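Local coordinates for protein flavin-containing monooxygenase (Allium sativum, PDB 6WPU) that probably uses a bound flavin-adenine dinucleotide to oxygenate the sulfur of S-allyl-L-cysteine in garlic, at residues R90-R95 with K427-R432; R114-G119 with D438-D443. All coordinates share one frame; numbering follows the deposited sequence.

Two loops near the flavin are each tied to the C-terminal part of the chain, and the centres of contacts 1 and 2 are about 9 Å apart. In contact 1 the loop 90-95, which carries the flavin-pocket residues Thr91 and Asn92, is reached by an arginine of helix 416-431. In contact 2 the loop 114-119 is pinned by the segment 438-443, which follows that helix; the nearest atoms of the Phe117 side chain and the FAD are about 7 Å apart. The loops also touch each other: Arg95 N is 2.9 Å from Arg116 O, probably a hydrogen bond, and Phe117 CE2 packs 3.2 Å from Pro94 N. Through these touches contact 2 borders the loop that binds the cofactor.

Contact 1 (R90-R95 with K427-R432); sequences RTNLPR and KNRKER. With FAD (flavin-adenine dinucleotide), chain B; SO4 (sulfate ion), chain D.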
ATOM      1  N   ARG A  90      -7.549   8.011  -9.800  1.00 32.67           N
ATOM      2  CA  ARG A  90      -8.149   6.811 -10.358  1.00 38.37           C
ATOM      3  C   ARG A  90      -7.211   5.625 -10.136  1.00 41.58           C
ATOM      4  O   ARG A  90      -6.009   5.796  -9.902  1.00 32.32           O
ATOM      5  CB  ARG A  90      -8.429   6.978 -11.857  1.00 37.27           C
ATOM      6  CG  ARG A  90      -9.411   8.079 -12.203  1.00 37.06           C
ATOM      7  CD  ARG A  90      -9.378   8.399 -13.689  1.00 41.80           C
ATOM      8  NE  ARG A  90      -9.900   7.303 -14.494  1.00 42.26           N
ATOM      9  CZ  ARG A  90      -9.931   7.297 -15.820  1.00 41.95           C
ATOM     10  NH1 ARG A  90      -9.451   8.340 -16.502  1.00 42.82           N
ATOM     11  NH2 ARG A  90     -10.427   6.239 -16.466  1.00 40.99           N
ATOM     12  N   THR A  91      -7.773   4.411 -10.195  1.00 40.92           N
ATOM     13  CA  THR A  91      -6.957   3.220  -9.977  1.00 40.46           C
ATOM     14  C   THR A  91      -5.878   3.133 -11.052  1.00 42.10           C
ATOM     15  O   THR A  91      -6.073   3.566 -12.192  1.00 36.13           O
ATOM     16  CB  THR A  91      -7.818   1.937  -9.972  1.00 40.29           C
ATOM     17  OG1 THR A  91      -8.331   1.646 -11.287  1.00 36.69           O
ATOM     18  CG2 THR A  91      -8.981   2.068  -9.004  1.00 35.80           C
ATOM     19  N   ASN A  92      -4.710   2.606 -10.680  1.00 43.92           N
ATOM     20  CA  ASN A  92      -3.663   2.348 -11.666  1.00 41.29           C
ATOM     21  C   ASN A  92      -3.682   0.907 -12.146  1.00 41.87           C
ATOM     22  O   ASN A  92      -2.768   0.482 -12.854  1.00 44.50           O
ATOM     23  CB  ASN A  92      -2.277   2.711 -11.116  1.00 36.65           C
ATOM     24  CG  ASN A  92      -1.925   1.961  -9.851  1.00 42.40           C
ATOM     25  OD1 ASN A  92      -2.464   0.894  -9.565  1.00 42.42           O
ATOM     26  ND2 ASN A  92      -1.028   2.531  -9.069  1.00 47.47           N
ATOM     27  N   LEU A  93      -4.703   0.144 -11.758  1.00 43.13           N
ATOM     28  CA  LEU A  93      -4.957  -1.212 -12.213  1.00 42.89           C
ATOM     29  C   LEU A  93      -6.395  -1.285 -12.705  1.00 39.35           C
ATOM     30  O   LEU A  93      -7.268  -0.599 -12.155  1.00 39.44           O
ATOM     31  CB  LEU A  93      -4.743  -2.223 -11.077  1.00 40.49           C
ATOM     32  CG  LEU A  93      -3.340  -2.337 -10.481  1.00 36.26           C
ATOM     33  CD1 LEU A  93      -3.401  -3.195  -9.226  1.00 36.53           C
ATOM     34  CD2 LEU A  93      -2.389  -2.944 -11.514  1.00 39.34           C
ATOM     35  N   PRO A  94      -6.668  -2.059 -13.752  1.00 37.53           N
ATOM     36  CA  PRO A  94      -8.058  -2.240 -14.182  1.00 45.40           C
ATOM     37  C   PRO A  94      -8.841  -2.950 -13.095  1.00 47.75           C
ATOM     38  O   PRO A  94      -8.294  -3.749 -12.330  1.00 43.63           O
ATOM     39  CB  PRO A  94      -7.937  -3.097 -15.444  1.00 44.12           C
ATOM     40  CG  PRO A  94      -6.663  -3.845 -15.256  1.00 45.42           C
ATOM     41  CD  PRO A  94      -5.744  -2.967 -14.454  1.00 41.49           C
ATOM     42  N   ARG A  95     -10.127  -2.613 -12.997  1.00 45.01           N
ATOM     43  CA  ARG A  95     -10.883  -3.040 -11.826  1.00 39.46           C
ATOM     44  C   ARG A  95     -11.021  -4.562 -11.762  1.00 42.74           C
ATOM     45  O   ARG A  95     -11.120  -5.116 -10.660  1.00 43.59           O
ATOM     46  CB  ARG A  95     -12.252  -2.349 -11.803  1.00 41.91           C
ATOM     47  CG  ARG A  95     -13.171  -2.703 -12.972  1.00 45.38           C
ATOM     48  CD  ARG A  95     -14.355  -1.735 -13.058  1.00 46.73           C
ATOM     49  NE  ARG A  95     -15.254  -1.824 -11.905  1.00 44.29           N
ATOM     50  CZ  ARG A  95     -16.057  -0.842 -11.493  1.00 48.72           C
ATOM     51  NH1 ARG A  95     -16.058   0.333 -12.117  1.00 43.68           N
ATOM     52  NH2 ARG A  95     -16.853  -1.026 -10.440  1.00 47.57           N
ATOM     53  N   LYS A 427       2.712  -2.684 -18.885  1.00 61.40           N
ATOM     54  CA  LYS A 427       3.346  -2.174 -20.095  1.00 61.48           C
ATOM     55  C   LYS A 427       2.722  -0.856 -20.539  1.00 59.44           C
ATOM     56  O   LYS A 427       3.437   0.071 -20.937  1.00 65.48           O
ATOM     57  CB  LYS A 427       3.258  -3.213 -21.210  1.00 68.22           C
ATOM     58  CG  LYS A 427       3.971  -2.810 -22.493  1.00 79.86           C
ATOM     59  CD  LYS A 427       3.809  -3.883 -23.560  1.00 90.29           C
ATOM     60  CE  LYS A 427       2.405  -3.875 -24.149  1.00 94.54           C
ATOM     61  NZ  LYS A 427       2.250  -2.802 -25.174  1.00 96.69           N
ATOM     62  N   ASN A 428       1.390  -0.748 -20.475  1.00 48.62           N
ATOM     63  CA  ASN A 428       0.720   0.472 -20.919  1.00 50.97           C
ATOM     64  C   ASN A 428       0.975   1.641 -19.978  1.00 55.94           C
ATOM     65  O   ASN A 428       1.022   2.795 -20.417  1.00 57.61           O
ATOM     66  CB  ASN A 428      -0.777   0.231 -21.035  1.00 55.07           C
ATOM     67  CG  ASN A 428      -1.118  -0.729 -22.131  1.00 57.72           C
ATOM     68  OD1 ASN A 428      -0.239  -1.200 -22.852  1.00 52.96           O
ATOM     69  ND2 ASN A 428      -2.403  -1.043 -22.262  1.00 61.55           N
ATOM     70  N   ARG A 429       1.110   1.364 -18.685  1.00 56.69           N
ATOM     71  CA  ARG A 429       1.382   2.415 -17.714  1.00 56.59           C
ATOM     72  C   ARG A 429       2.755   3.032 -17.944  1.00 61.03           C
ATOM     73  O   ARG A 429       2.926   4.250 -17.813  1.00 63.35           O
ATOM     74  CB  ARG A 429       1.273   1.840 -16.305  1.00 50.51           C
ATOM     75  CG  ARG A 429       0.897   2.849 -15.241  1.00 55.38           C
ATOM     76  CD  ARG A 429       0.366   2.112 -14.040  1.00 59.58           C
ATOM     77  NE  ARG A 429       1.365   1.167 -13.567  1.00 65.30           N
ATOM     78  CZ  ARG A 429       1.094   0.056 -12.902  1.00 69.17           C
ATOM     79  NH1 ARG A 429      -0.160  -0.271 -12.629  1.00 68.82           N
ATOM     80  NH2 ARG A 429       2.088  -0.728 -12.513  1.00 78.38           N
ATOM     81  N   LYS A 430       3.748   2.206 -18.284  1.00 63.56           N
ATOM     82  CA  LYS A 430       5.077   2.729 -18.576  1.00 64.13           C
ATOM     83  C   LYS A 430       5.118   3.414 -19.940  1.00 71.68           C
ATOM     84  O   LYS A 430       5.781   4.445 -20.099  1.00 78.74           O
ATOM     85  CB  LYS A 430       6.110   1.601 -18.498  1.00 59.63           C
ATOM     86  N   GLU A 431       4.401   2.876 -20.929  1.00 65.31           N
ATOM     87  CA  GLU A 431       4.480   3.418 -22.284  1.00 65.61           C
ATOM     88  C   GLU A 431       3.599   4.645 -22.479  1.00 62.44           C
ATOM     89  O   GLU A 431       3.976   5.570 -23.202  1.00 63.45           O
ATOM     90  CB  GLU A 431       4.086   2.357 -23.309  1.00 66.36           C
ATOM     91  CG  GLU A 431       5.190   1.417 -23.714  1.00 74.26           C
ATOM     92  CD  GLU A 431       4.664   0.259 -24.541  1.00 86.05           C
ATOM     93  OE1 GLU A 431       3.497   0.337 -24.990  1.00 90.23           O
ATOM     94  OE2 GLU A 431       5.404  -0.733 -24.730  1.00 89.52           O
ATOM     95  N   ARG A 432       2.400   4.652 -21.906  1.00 54.88           N
ATOM     96  CA  ARG A 432       1.412   5.698 -22.177  1.00 53.56           C
ATOM     97  C   ARG A 432       0.759   6.119 -20.865  1.00 60.17           C
ATOM     98  O   ARG A 432      -0.446   5.924 -20.662  1.00 56.66           O
ATOM     99  CB  ARG A 432       0.365   5.203 -23.175  1.00 54.01           C
ATOM    100  CG  ARG A 432       0.915   4.497 -24.424  1.00 66.20           C
ATOM    101  CD  ARG A 432      -0.003   3.334 -24.798  1.00 74.21           C
ATOM    102  NE  ARG A 432      -1.399   3.735 -24.651  1.00 75.76           N
ATOM    103  CZ  ARG A 432      -2.395   2.936 -24.276  1.00 69.30           C
ATOM    104  NH1 ARG A 432      -2.175   1.653 -23.998  1.00 60.18           N
ATOM    105  NH2 ARG A 432      -3.620   3.435 -24.166  1.00 65.25           N
TER
HETATM  106  PA  FAD B 501      -4.681   0.861   4.674  1.00 31.96           P
HETATM  107  O1A FAD B 501      -5.644   1.203   3.536  1.00 27.94           O
HETATM  108  O2A FAD B 501      -3.686   1.814   5.110  1.00 25.37           O
HETATM  109  O5B FAD B 501      -5.402   0.581   5.975  1.00 34.12           O
HETATM  110  C5B FAD B 501      -4.838   0.436   7.273  1.00 31.17           C
HETATM  111  C4B FAD B 501      -5.896   0.711   8.365  1.00 31.74           C
HETATM  112  O4B FAD B 501      -5.444   0.474   9.669  1.00 30.96           O
HETATM  113  C3B FAD B 501      -6.421   2.121   8.326  1.00 34.37           C
HETATM  114  O3B FAD B 501      -7.810   2.133   8.289  1.00 34.74           O
HETATM  115  C2B FAD B 501      -5.939   2.735   9.592  1.00 35.74           C
HETATM  116  O2B FAD B 501      -6.791   3.701  10.095  1.00 32.34           O
HETATM  117  C1B FAD B 501      -5.870   1.531  10.486  1.00 31.34           C
HETATM  118  N9A FAD B 501      -4.925   1.657  11.572  1.00 32.86           N
HETATM  119  C8A FAD B 501      -3.606   2.079  11.454  1.00 35.37           C
HETATM  120  N7A FAD B 501      -3.022   2.080  12.659  1.00 33.29           N
HETATM  121  C5A FAD B 501      -3.947   1.680  13.626  1.00 35.91           C
HETATM  122  C6A FAD B 501      -3.907   1.511  15.009  1.00 30.52           C
HETATM  123  N6A FAD B 501      -2.702   1.762  15.762  1.00 29.53           N
HETATM  124  N1A FAD B 501      -5.003   1.078  15.658  1.00 33.72           N
HETATM  125  C2A FAD B 501      -6.167   0.830  15.004  1.00 30.90           C
HETATM  126  N3A FAD B 501      -6.257   0.984  13.662  1.00 29.23           N
HETATM  127  C4A FAD B 501      -5.174   1.404  12.951  1.00 31.42           C
HETATM  128  N1  FAD B 501      -4.077  -0.673  -4.835  1.00 31.60           N
HETATM  129  C2  FAD B 501      -4.964  -1.107  -5.882  1.00 35.09           C
HETATM  130  O2  FAD B 501      -5.465  -2.362  -5.873  1.00 44.49           O
HETATM  131  N3  FAD B 501      -5.231  -0.292  -6.959  1.00 42.76           N
HETATM  132  C4  FAD B 501      -4.717   0.987  -7.008  1.00 35.31           C
HETATM  133  O4  FAD B 501      -4.974   1.819  -8.048  1.00 40.92           O
HETATM  134  C4X FAD B 501      -4.000   1.557  -5.851  1.00 39.36           C
HETATM  135  N5  FAD B 501      -3.697   2.912  -5.810  1.00 37.80           N
HETATM  136  C5X FAD B 501      -3.059   3.431  -4.688  1.00 38.63           C
HETATM  137  C6  FAD B 501      -2.740   4.797  -4.653  1.00 35.07           C
HETATM  138  C7  FAD B 501      -2.115   5.316  -3.525  1.00 38.98           C
HETATM  139  C7M FAD B 501      -1.768   6.781  -3.502  1.00 35.51           C
HETATM  140  C8  FAD B 501      -1.802   4.494  -2.444  1.00 40.64           C
HETATM  141  C8M FAD B 501      -1.120   5.024  -1.224  1.00 38.15           C
HETATM  142  C9  FAD B 501      -2.114   3.131  -2.479  1.00 34.96           C
HETATM  143  C9A FAD B 501      -2.741   2.600  -3.597  1.00 35.51           C
HETATM  144  N10 FAD B 501      -3.078   1.203  -3.625  1.00 33.75           N
HETATM  145  C10 FAD B 501      -3.719   0.669  -4.751  1.00 31.05           C
HETATM  146  C1' FAD B 501      -2.706   0.327  -2.503  1.00 38.84           C
HETATM  147  C2' FAD B 501      -3.535   0.342  -1.237  1.00 42.88           C
HETATM  148  O2' FAD B 501      -2.699   0.549  -0.174  1.00 56.56           O
HETATM  149  C3' FAD B 501      -4.116  -1.049  -1.120  1.00 44.39           C
HETATM  150  O3' FAD B 501      -5.066  -1.065  -2.113  1.00 53.07           O
HETATM  151  C4' FAD B 501      -4.789  -1.377   0.208  1.00 43.47           C
HETATM  152  O4' FAD B 501      -5.646  -0.337   0.506  1.00 43.29           O
HETATM  153  C5' FAD B 501      -3.864  -1.680   1.391  1.00 39.46           C
HETATM  154  O5' FAD B 501      -4.725  -1.564   2.487  1.00 39.25           O
HETATM  155  P   FAD B 501      -4.430  -1.789   4.027  1.00 32.72           P
HETATM  156  O1P FAD B 501      -5.690  -2.358   4.784  1.00 35.17           O
HETATM  157  O2P FAD B 501      -3.087  -2.621   4.059  1.00 29.17           O
HETATM  158  O3P FAD B 501      -3.797  -0.338   4.473  1.00 31.39           O
HETATM  159  S   SO4 D 503      -6.182  10.260 -16.404  0.80 70.76           S
HETATM  160  O1  SO4 D 503      -5.887  11.602 -16.913  0.80 71.92           O
HETATM  161  O2  SO4 D 503      -6.152   9.320 -17.522  0.80 75.86           O
HETATM  162  O3  SO4 D 503      -5.163   9.858 -15.442  0.80 74.41           O
HETATM  163  O4  SO4 D 503      -7.483  10.261 -15.727  0.80 59.64           O
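Arg429 reaches from the last turn of helix 416-431 to the backbone of Asn92, and its NH1 gives a hydrogen bond of 2.7 Å to Asn92 O. The oxygen lies in the guanidinium plane, but the donor stands above the carbonyl plane and the N-H points only moderately well, at 141°. The side chain leaves with CG anti to its backbone N (chi1 -153°) and bends at chi3, which carries the guanidinium to the loop.

Van der Waals contact is slight: Leu93 CD2 meets the edge of the guanidinium, 3.7 Å from Arg429 NH1, and Asn92 CB lies 4.0 Å from Arg429 CD. With an alanine here in place of Arg429, Asn92 O would probably lose its NH1 donor and Leu93 CD2 the guanidinium edge it rests against.

In this member of the flavin-binding monooxygenase-like family the loop forms part of the FAD pocket. Asn92 N donates to FAD O4 at 2.8 Å, so Asn92 uses its backbone N-H on the flavin and its C=O on Arg429 of the helix. Thr91 OG1 gives a hydrogen bond of 2.6 Å to Leu93 O within the same loop.

Nearby, Arg90 NH1 donates to O4 of a sulfate, probably from the crystallisation liquor, while NH2 forms a salt bridge with Asp438.

Contact 2 (R114-G119 with D438-D443); sequences RRRFPG and DEWDDD
With CG anti to the backbone N (chi1 -178°), Arg116 sends its chain across the indole of Trp440 toward Asp442, whose CG sits between its backbone N and carbonyl carbon (chi1 63°) and turns the carboxylate to meet it. The grip is end-on and two-pronged. Arg116 NH1 donates to Asp442 OD1 at 2.9 Å and Arg116 NH2 to Asp442 OD2 at 3.0 Å, both bonds nearly straight and both on the syn sides but out of the carboxylate plane; the guanidinium and carboxylate planes are twisted 37° apart. Arg116 NE forms a further salt bridge with Glu96.

The same side chain covers one face of Trp440. Arg116 CD makes a CH-pi contact 4.0 Å from the centroid of the Trp440 six-membered ring, and Arg116 CZ stands 4.5 Å above the centroid of the Trp440 five-membered ring in a cation-pi contact. The guanidinium is steeply tilted to the indole, so NH1 comes down on the face. Phe117 CE1 packs 4.2 Å from Trp440 CE3, and its ring meets Tyr436 edge-to-face.

At the periphery one water bridges Arg115 NH1 and Asp438 OD1. The contact joins the loop before helix 120-133 to the N-terminal end of helix 443-453. With carboxylates at Asp442 and Glu96 and an indole face beneath it, the buried guanidinium is likely to keep its positive charge, with little freedom to turn.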
ATOM      1  N   ARG A 114     -18.638   3.577 -13.478  1.00 50.30           N
ATOM      2  CA  ARG A 114     -18.619   2.350 -14.268  1.00 53.23           C
ATOM      3  C   ARG A 114     -17.345   2.176 -15.088  1.00 54.29           C
ATOM      4  O   ARG A 114     -17.268   1.233 -15.884  1.00 63.02           O
ATOM      5  CB  ARG A 114     -19.827   2.311 -15.206  1.00 58.47           C
ATOM      6  CG  ARG A 114     -21.165   2.222 -14.502  1.00 63.97           C
ATOM      7  CD  ARG A 114     -22.271   1.875 -15.490  1.00 70.34           C
ATOM      8  NE  ARG A 114     -23.004   0.684 -15.066  1.00 88.34           N
ATOM      9  CZ  ARG A 114     -22.711  -0.557 -15.447  1.00 94.07           C
ATOM     10  NH1 ARG A 114     -21.700  -0.782 -16.273  1.00 96.55           N
ATOM     11  NH2 ARG A 114     -23.434  -1.574 -15.004  1.00 95.39           N
ATOM     12  N   ARG A 115     -16.354   3.048 -14.921  1.00 51.97           N
ATOM     13  CA  ARG A 115     -15.154   2.977 -15.741  1.00 50.73           C
ATOM     14  C   ARG A 115     -14.289   1.792 -15.341  1.00 49.84           C
ATOM     15  O   ARG A 115     -14.259   1.379 -14.179  1.00 50.02           O
ATOM     16  CB  ARG A 115     -14.339   4.262 -15.622  1.00 43.74           C
ATOM     17  CG  ARG A 115     -14.961   5.441 -16.324  1.00 41.99           C
ATOM     18  CD  ARG A 115     -14.114   6.682 -16.133  1.00 43.37           C
ATOM     19  NE  ARG A 115     -14.093   7.068 -14.728  1.00 39.79           N
ATOM     20  CZ  ARG A 115     -13.437   8.119 -14.256  1.00 43.23           C
ATOM     21  NH1 ARG A 115     -12.735   8.884 -15.088  1.00 43.32           N
ATOM     22  NH2 ARG A 115     -13.477   8.396 -12.959  1.00 39.68           N
ATOM     23  N   ARG A 116     -13.566   1.259 -16.330  1.00 45.29           N
ATOM     24  CA  ARG A 116     -12.634   0.170 -16.070  1.00 48.36           C
ATOM     25  C   ARG A 116     -11.571   0.580 -15.065  1.00 47.31           C
ATOM     26  O   ARG A 116     -11.161  -0.229 -14.222  1.00 45.40           O
ATOM     27  CB  ARG A 116     -11.984  -0.293 -17.372  1.00 54.06           C
ATOM     28  CG  ARG A 116     -11.037  -1.448 -17.164  1.00 53.03           C
ATOM     29  CD  ARG A 116     -11.010  -2.343 -18.351  1.00 53.62           C
ATOM     30  NE  ARG A 116     -10.185  -3.512 -18.088  1.00 54.66           N
ATOM     31  CZ  ARG A 116      -9.179  -3.906 -18.863  1.00 57.38           C
ATOM     32  NH1 ARG A 116      -8.882  -3.215 -19.966  1.00 49.03           N
ATOM     33  NH2 ARG A 116      -8.482  -4.994 -18.534  1.00 55.08           N
ATOM     34  N   PHE A 117     -11.104   1.831 -15.141  1.00 44.22           N
ATOM     35  CA  PHE A 117     -10.185   2.396 -14.152  1.00 45.80           C
ATOM     36  C   PHE A 117     -10.937   3.489 -13.411  1.00 43.76           C
ATOM     37  O   PHE A 117     -10.874   4.664 -13.799  1.00 47.28           O
ATOM     38  CB  PHE A 117      -8.916   2.962 -14.793  1.00 42.36           C
ATOM     39  CG  PHE A 117      -8.013   1.932 -15.414  1.00 39.48           C
ATOM     40  CD1 PHE A 117      -8.311   1.390 -16.652  1.00 39.19           C
ATOM     41  CD2 PHE A 117      -6.835   1.555 -14.785  1.00 39.59           C
ATOM     42  CE1 PHE A 117      -7.463   0.469 -17.244  1.00 40.21           C
ATOM     43  CE2 PHE A 117      -5.985   0.630 -15.364  1.00 37.01           C
ATOM     44  CZ  PHE A 117      -6.294   0.088 -16.593  1.00 39.02           C
ATOM     45  N   PRO A 118     -11.682   3.159 -12.365  1.00 45.97           N
ATOM     46  CA  PRO A 118     -12.556   4.151 -11.733  1.00 42.09           C
ATOM     47  C   PRO A 118     -11.803   5.016 -10.731  1.00 36.51           C
ATOM     48  O   PRO A 118     -10.637   4.787 -10.403  1.00 36.65           O
ATOM     49  CB  PRO A 118     -13.604   3.279 -11.039  1.00 41.96           C
ATOM     50  CG  PRO A 118     -12.810   2.053 -10.639  1.00 42.62           C
ATOM     51  CD  PRO A 118     -11.912   1.802 -11.825  1.00 42.09           C
ATOM     52  N   GLY A 119     -12.513   6.010 -10.222  1.00 41.41           N
ATOM     53  CA  GLY A 119     -11.977   6.845  -9.170  1.00 39.05           C
ATOM     54  C   GLY A 119     -12.030   6.166  -7.817  1.00 39.86           C
ATOM     55  O   GLY A 119     -12.728   5.168  -7.618  1.00 34.69           O
ATOM     56  N   ASP A 438      -7.712   5.038 -20.229  1.00 50.23           N
ATOM     57  CA  ASP A 438      -8.888   5.198 -21.064  1.00 53.91           C
ATOM     58  C   ASP A 438      -8.761   4.561 -22.435  1.00 59.17           C
ATOM     59  O   ASP A 438      -9.772   4.440 -23.131  1.00 63.56           O
ATOM     60  CB  ASP A 438      -9.228   6.690 -21.212  1.00 58.52           C
ATOM     61  CG  ASP A 438      -9.646   7.321 -19.890  1.00 61.08           C
ATOM     62  OD1 ASP A 438     -10.650   6.862 -19.295  1.00 62.62           O
ATOM     63  OD2 ASP A 438      -8.961   8.260 -19.433  1.00 62.37           O
ATOM     64  N   GLU A 439      -7.564   4.134 -22.833  1.00 64.23           N
ATOM     65  CA  GLU A 439      -7.333   3.507 -24.131  1.00 66.71           C
ATOM     66  C   GLU A 439      -6.565   2.215 -23.899  1.00 69.50           C
ATOM     67  O   GLU A 439      -5.429   2.242 -23.413  1.00 68.38           O
ATOM     68  CB  GLU A 439      -6.566   4.441 -25.076  1.00 56.30           C
ATOM     69  N   TRP A 440      -7.190   1.088 -24.220  1.00 69.04           N
ATOM     70  CA  TRP A 440      -6.584  -0.208 -23.985  1.00 64.64           C
ATOM     71  C   TRP A 440      -6.989  -1.134 -25.112  1.00 67.59           C
ATOM     72  O   TRP A 440      -7.932  -0.860 -25.859  1.00 66.36           O
ATOM     73  CB  TRP A 440      -6.994  -0.802 -22.624  1.00 61.48           C
ATOM     74  CG  TRP A 440      -8.482  -0.980 -22.463  1.00 62.49           C
ATOM     75  CD1 TRP A 440      -9.261  -1.985 -22.988  1.00 66.94           C
ATOM     76  CD2 TRP A 440      -9.367  -0.134 -21.723  1.00 53.51           C
ATOM     77  NE1 TRP A 440     -10.575  -1.807 -22.619  1.00 65.63           N
ATOM     78  CE2 TRP A 440     -10.666  -0.673 -21.847  1.00 58.85           C
ATOM     79  CE3 TRP A 440      -9.190   1.036 -20.981  1.00 53.14           C
ATOM     80  CZ2 TRP A 440     -11.779  -0.083 -21.253  1.00 56.31           C
ATOM     81  CZ3 TRP A 440     -10.298   1.622 -20.393  1.00 57.37           C
ATOM     82  CH2 TRP A 440     -11.577   1.059 -20.530  1.00 57.89           C
ATOM     83  N   ASP A 441      -6.269  -2.250 -25.225  1.00 67.78           N
ATOM     84  CA  ASP A 441      -6.498  -3.184 -26.318  1.00 67.85           C
ATOM     85  C   ASP A 441      -6.663  -4.622 -25.827  1.00 65.30           C
ATOM     86  O   ASP A 441      -6.494  -5.557 -26.610  1.00 67.18           O
ATOM     87  CB  ASP A 441      -5.364  -3.091 -27.341  1.00 66.33           C
ATOM     88  CG  ASP A 441      -5.733  -3.713 -28.673  1.00 87.12           C
ATOM     89  OD1 ASP A 441      -6.818  -3.382 -29.200  1.00 94.10           O
ATOM     90  OD2 ASP A 441      -4.950  -4.540 -29.185  1.00 95.52           O
ATOM     91  N   ASP A 442      -6.989  -4.823 -24.549  1.00 63.69           N
ATOM     92  CA  ASP A 442      -7.143  -6.177 -24.031  1.00 65.19           C
ATOM     93  C   ASP A 442      -8.602  -6.476 -23.685  1.00 67.56           C
ATOM     94  O   ASP A 442      -8.901  -7.022 -22.613  1.00 66.38           O
ATOM     95  CB  ASP A 442      -6.237  -6.387 -22.817  1.00 64.30           C
ATOM     96  CG  ASP A 442      -6.601  -5.479 -21.657  1.00 64.73           C
ATOM     97  OD1 ASP A 442      -7.064  -4.352 -21.933  1.00 61.03           O
ATOM     98  OD2 ASP A 442      -6.441  -5.899 -20.481  1.00 58.38           O
ATOM     99  N   ASP A 443      -9.516  -6.133 -24.599  1.00 67.87           N
ATOM    100  CA  ASP A 443     -10.920  -6.495 -24.423  1.00 70.99           C
ATOM    101  C   ASP A 443     -11.108  -8.002 -24.364  1.00 67.93           C
ATOM    102  O   ASP A 443     -12.082  -8.476 -23.772  1.00 71.88           O
ATOM    103  CB  ASP A 443     -11.764  -5.912 -25.555  1.00 80.03           C
ATOM    104  CG  ASP A 443     -11.653  -4.401 -25.646  1.00 94.68           C
ATOM    105  OD1 ASP A 443     -10.585  -3.900 -26.070  1.00 95.73           O
ATOM    106  OD2 ASP A 443     -12.635  -3.714 -25.287  1.00101.81           O
TER
HETATM  107  O   HOH W   1     -12.465   8.674 -17.956  1.00 56.05           O